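Local coordinates for type II secretion system protein H (Vibrio cholerae, PDB 2QV8) that forms part of the pseudopilus tip complex that recognises and binds substrates for export of toxins and proteases from the periplasm, at residues T124-P129 with Q137-A142. Numbering follows the deposited sequence. Where two conformers were deposited one is given.
Sequences TLSIFP and QWRVTA
L125 and V140 form a hydrogen-bonded antiparallel pair, each giving its N-H to the other's carbonyl: L125 N reaches V140 O at 2.8 Å in a nearly straight bond (176°), and V140 N returns one to L125 O at 2.9 Å. Two residues along, I127 N donates to W138 O, also at 2.9 Å. Between these bonds R139 CA comes within 3.1 Å of L125 O, a CA-H...O contact typical of antiparallel strands. R139 then turns back along its own strand: its NE meets Q137 O at 2.7 Å, the carbonyl oxygen lying in the guanidinium plane, while NH2 adds a weak bond to the same oxygen and a further one to E155 O. These bonds help fix the rotation of the guanidinium; the aliphatic part of R139 runs alongside T124, where chi1 of -61° puts OG1 beside the backbone N and CG2 anti to it, 3.7 Å from R139 CG. S126 OG sits 3.3 Å from Q137 CB and is itself bonded to P134 O in the connecting loop. Near the turn, Q137 bends at chi2 and brings CG and the amide carbon CD against F128 CB, both at 3.4 Å; the two side chains cross at about a right angle, with ring and amide planes 18° apart. Q137 NE2 is held by Q132 and E133. On the other face lie L125, I127, W138 and V140; F10 of helix 2-24 touches L125 and V140. The segments are arms of a beta hairpin, the central pair of the antiparallel sheet 68-74, 123-129, 138-142, 148-151, packed on the long N-terminal helix as in the pilin-like fold of pseudopilins.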
ATOM      1  N   THR A 124       8.142   0.229   1.948  1.00  9.10           N
ATOM      2  CA  THR A 124       7.618   0.050   3.320  1.00  8.98           C
ATOM      3  C   THR A 124       6.382   0.923   3.440  1.00  8.63           C
ATOM      4  O   THR A 124       6.420   2.096   3.105  1.00  8.34           O
ATOM      5  CB  THR A 124       8.640   0.499   4.407  1.00  9.45           C
ATOM      6  OG1 THR A 124       9.813  -0.280   4.302  1.00  9.72           O
ATOM      7  CG2 THR A 124       8.074   0.317   5.829  1.00  8.42           C
ATOM      8  N   LEU A 125       5.270   0.345   3.886  1.00  8.61           N
ATOM      9  CA  LEU A 125       4.081   1.101   4.229  1.00  7.25           C
ATOM     10  C   LEU A 125       3.938   1.053   5.757  1.00  7.28           C
ATOM     11  O   LEU A 125       4.030   0.001   6.338  1.00  6.39           O
ATOM     12  CB  LEU A 125       2.866   0.477   3.575  1.00  7.26           C
ATOM     13  CG  LEU A 125       1.546   1.147   4.025  1.00  8.52           C
ATOM     14  CD1 LEU A 125       1.280   2.520   3.337  1.00  4.01           C
ATOM     15  CD2 LEU A 125       0.320   0.264   3.955  1.00  6.69           C
ATOM     16  N   SER A 126       3.672   2.185   6.379  1.00  7.31           N
ATOM     17  CA  SER A 126       3.553   2.275   7.829  1.00  6.53           C
ATOM     18  C   SER A 126       2.151   2.752   8.133  1.00  6.50           C
ATOM     19  O   SER A 126       1.629   3.675   7.466  1.00  6.03           O
ATOM     20  CB  SER A 126       4.620   3.215   8.383  1.00  6.94           C
ATOM     21  OG  SER A 126       4.431   3.469   9.759  1.00  5.75           O
ATOM     22  N   ILE A 127       1.504   2.053   9.069  1.00  7.77           N
ATOM     23  CA  ILE A 127       0.190   2.424   9.561  1.00  7.48           C
ATOM     24  C   ILE A 127       0.224   2.703  11.051  1.00  8.30           C
ATOM     25  O   ILE A 127       0.822   1.935  11.829  1.00  8.92           O
ATOM     26  CB  ILE A 127      -0.867   1.372   9.221  1.00  7.75           C
ATOM     27  CG1 ILE A 127      -0.852   1.098   7.710  1.00  7.69           C
ATOM     28  CG2 ILE A 127      -2.269   1.822   9.728  1.00  5.69           C
ATOM     29  CD1 ILE A 127      -1.712  -0.118   7.272  1.00  6.37           C
ATOM     30  N   PHE A 128      -0.376   3.809  11.463  1.00  7.83           N
ATOM     31  CA  PHE A 128      -0.134   4.312  12.830  1.00  8.26           C
ATOM     32  C   PHE A 128      -1.168   5.287  13.365  1.00  8.02           C
ATOM     33  O   PHE A 128      -1.914   5.904  12.606  1.00  7.44           O
ATOM     34  CB  PHE A 128       1.294   4.910  12.910  1.00  8.38           C
ATOM     35  CG  PHE A 128       1.563   5.962  11.873  1.00  7.10           C
ATOM     36  CD1 PHE A 128       2.006   5.606  10.635  1.00  7.11           C
ATOM     37  CD2 PHE A 128       1.338   7.299  12.154  1.00  7.93           C
ATOM     38  CE1 PHE A 128       2.196   6.548   9.649  1.00  9.74           C
ATOM     39  CE2 PHE A 128       1.530   8.248  11.234  1.00  7.68           C
ATOM     40  CZ  PHE A 128       1.977   7.894   9.945  1.00  8.82           C
ATOM     41  N   PRO A 129      -1.249   5.418  14.699  1.00  8.38           N
ATOM     42  CA  PRO A 129      -2.181   6.401  15.225  1.00  8.02           C
ATOM     43  C   PRO A 129      -1.824   7.843  14.860  1.00  8.26           C
ATOM     44  O   PRO A 129      -0.658   8.189  14.814  1.00  7.58           O
ATOM     45  CB  PRO A 129      -2.091   6.198  16.737  1.00  7.91           C
ATOM     46  CG  PRO A 129      -1.519   4.862  16.909  1.00  7.77           C
ATOM     47  CD  PRO A 129      -0.581   4.679  15.796  1.00  7.42           C
ATOM     48  N   GLN A 137       6.611   1.686  13.234  1.00  8.44           N
ATOM     49  CA  GLN A 137       5.224   1.365  13.536  1.00  7.95           C
ATOM     50  C   GLN A 137       4.823   0.007  12.981  1.00  8.23           C
ATOM     51  O   GLN A 137       5.678  -0.769  12.562  1.00  8.42           O
ATOM     52  CB  GLN A 137       4.299   2.468  12.947  1.00  9.09           C
ATOM     53  CG  GLN A 137       4.495   3.871  13.515  1.00  9.40           C
ATOM     54  CD  GLN A 137       3.951   4.069  14.941  1.00  9.27           C
ATOM     55  OE1 GLN A 137       3.463   3.139  15.567  1.00 11.77           O
ATOM     56  NE2 GLN A 137       3.989   5.328  15.430  1.00  6.76           N
ATOM     57  N   TRP A 138       3.527  -0.304  12.950  1.00  7.42           N
ATOM     58  CA  TRP A 138       3.067  -1.443  12.200  1.00  7.77           C
ATOM     59  C   TRP A 138       3.422  -1.187  10.733  1.00  8.67           C
ATOM     60  O   TRP A 138       3.127  -0.120  10.215  1.00  8.65           O
ATOM     61  CB  TRP A 138       1.567  -1.683  12.383  1.00  7.62           C
ATOM     62  CG  TRP A 138       1.255  -2.438  13.615  1.00  5.79           C
ATOM     63  CD1 TRP A 138       0.792  -1.932  14.790  1.00  6.45           C
ATOM     64  CD2 TRP A 138       1.396  -3.848  13.806  1.00  5.71           C
ATOM     65  NE1 TRP A 138       0.637  -2.937  15.703  1.00  7.07           N
ATOM     66  CE2 TRP A 138       0.989  -4.130  15.124  1.00  5.54           C
ATOM     67  CE3 TRP A 138       1.815  -4.897  12.995  1.00  6.05           C
ATOM     68  CZ2 TRP A 138       1.011  -5.411  15.652  1.00  7.65           C
ATOM     69  CZ3 TRP A 138       1.825  -6.201  13.532  1.00  7.36           C
ATOM     70  CH2 TRP A 138       1.421  -6.435  14.837  1.00  5.46           C
ATOM     71  N   ARG A 139       4.129  -2.129  10.095  1.00  8.50           N
ATOM     72  CA  ARG A 139       4.625  -1.927   8.734  1.00  8.14           C
ATOM     73  C   ARG A 139       4.413  -3.160   7.853  1.00  8.44           C
ATOM     74  O   ARG A 139       4.455  -4.292   8.324  1.00  7.11           O
ATOM     75  CB  ARG A 139       6.116  -1.638   8.744  1.00  8.77           C
ATOM     76  CG  ARG A 139       6.504  -0.228   9.115  1.00  9.18           C
ATOM     77  CD  ARG A 139       7.878  -0.167   9.700  1.00 10.37           C
ATOM     78  NE  ARG A 139       7.900  -0.803  10.995  1.00 11.37           N
ATOM     79  CZ  ARG A 139       8.945  -1.368  11.582  1.00 10.91           C
ATOM     80  NH1 ARG A 139      10.144  -1.393  11.019  1.00 13.56           N
ATOM     81  NH2 ARG A 139       8.770  -1.903  12.771  1.00 11.56           N
ATOM     82  N   VAL A 140       4.226  -2.933   6.567  1.00  7.79           N
ATOM     83  CA  VAL A 140       4.262  -3.994   5.600  1.00  8.20           C
ATOM     84  C   VAL A 140       5.355  -3.578   4.616  1.00  9.01           C
ATOM     85  O   VAL A 140       5.355  -2.440   4.146  1.00  7.91           O
ATOM     86  CB  VAL A 140       2.921  -4.192   4.866  1.00  9.16           C
ATOM     87  CG1 VAL A 140       3.119  -5.238   3.701  1.00  8.67           C
ATOM     88  CG2 VAL A 140       1.772  -4.581   5.864  1.00  6.09           C
ATOM     89  N   THR A 141       6.242  -4.513   4.287  1.00  9.42           N
ATOM     90  CA  THR A 141       7.382  -4.203   3.430  0.50  9.99           C
ATOM     91  C   THR A 141       7.586  -5.283   2.373  1.00 10.39           C
ATOM     92  O   THR A 141       7.321  -6.447   2.613  1.00 10.41           O
ATOM     93  CB  THR A 141       8.672  -4.007   4.261  0.50  9.84           C
ATOM     94  OG1 THR A 141       9.702  -3.456   3.441  0.50 11.00           O
ATOM     95  CG2 THR A 141       9.153  -5.329   4.907  0.50  9.44           C
ATOM     96  N   ALA A 142       8.031  -4.861   1.187  1.00 10.59           N
ATOM     97  CA  ALA A 142       8.512  -5.803   0.176  1.00 12.72           C
ATOM     98  C   ALA A 142      10.005  -5.492   0.104  1.00 15.01           C
ATOM     99  O   ALA A 142      10.431  -4.360  -0.158  1.00 11.86           O
ATOM    100  CB  ALA A 142       7.825  -5.623  -1.164  1.00 12.87           C
TER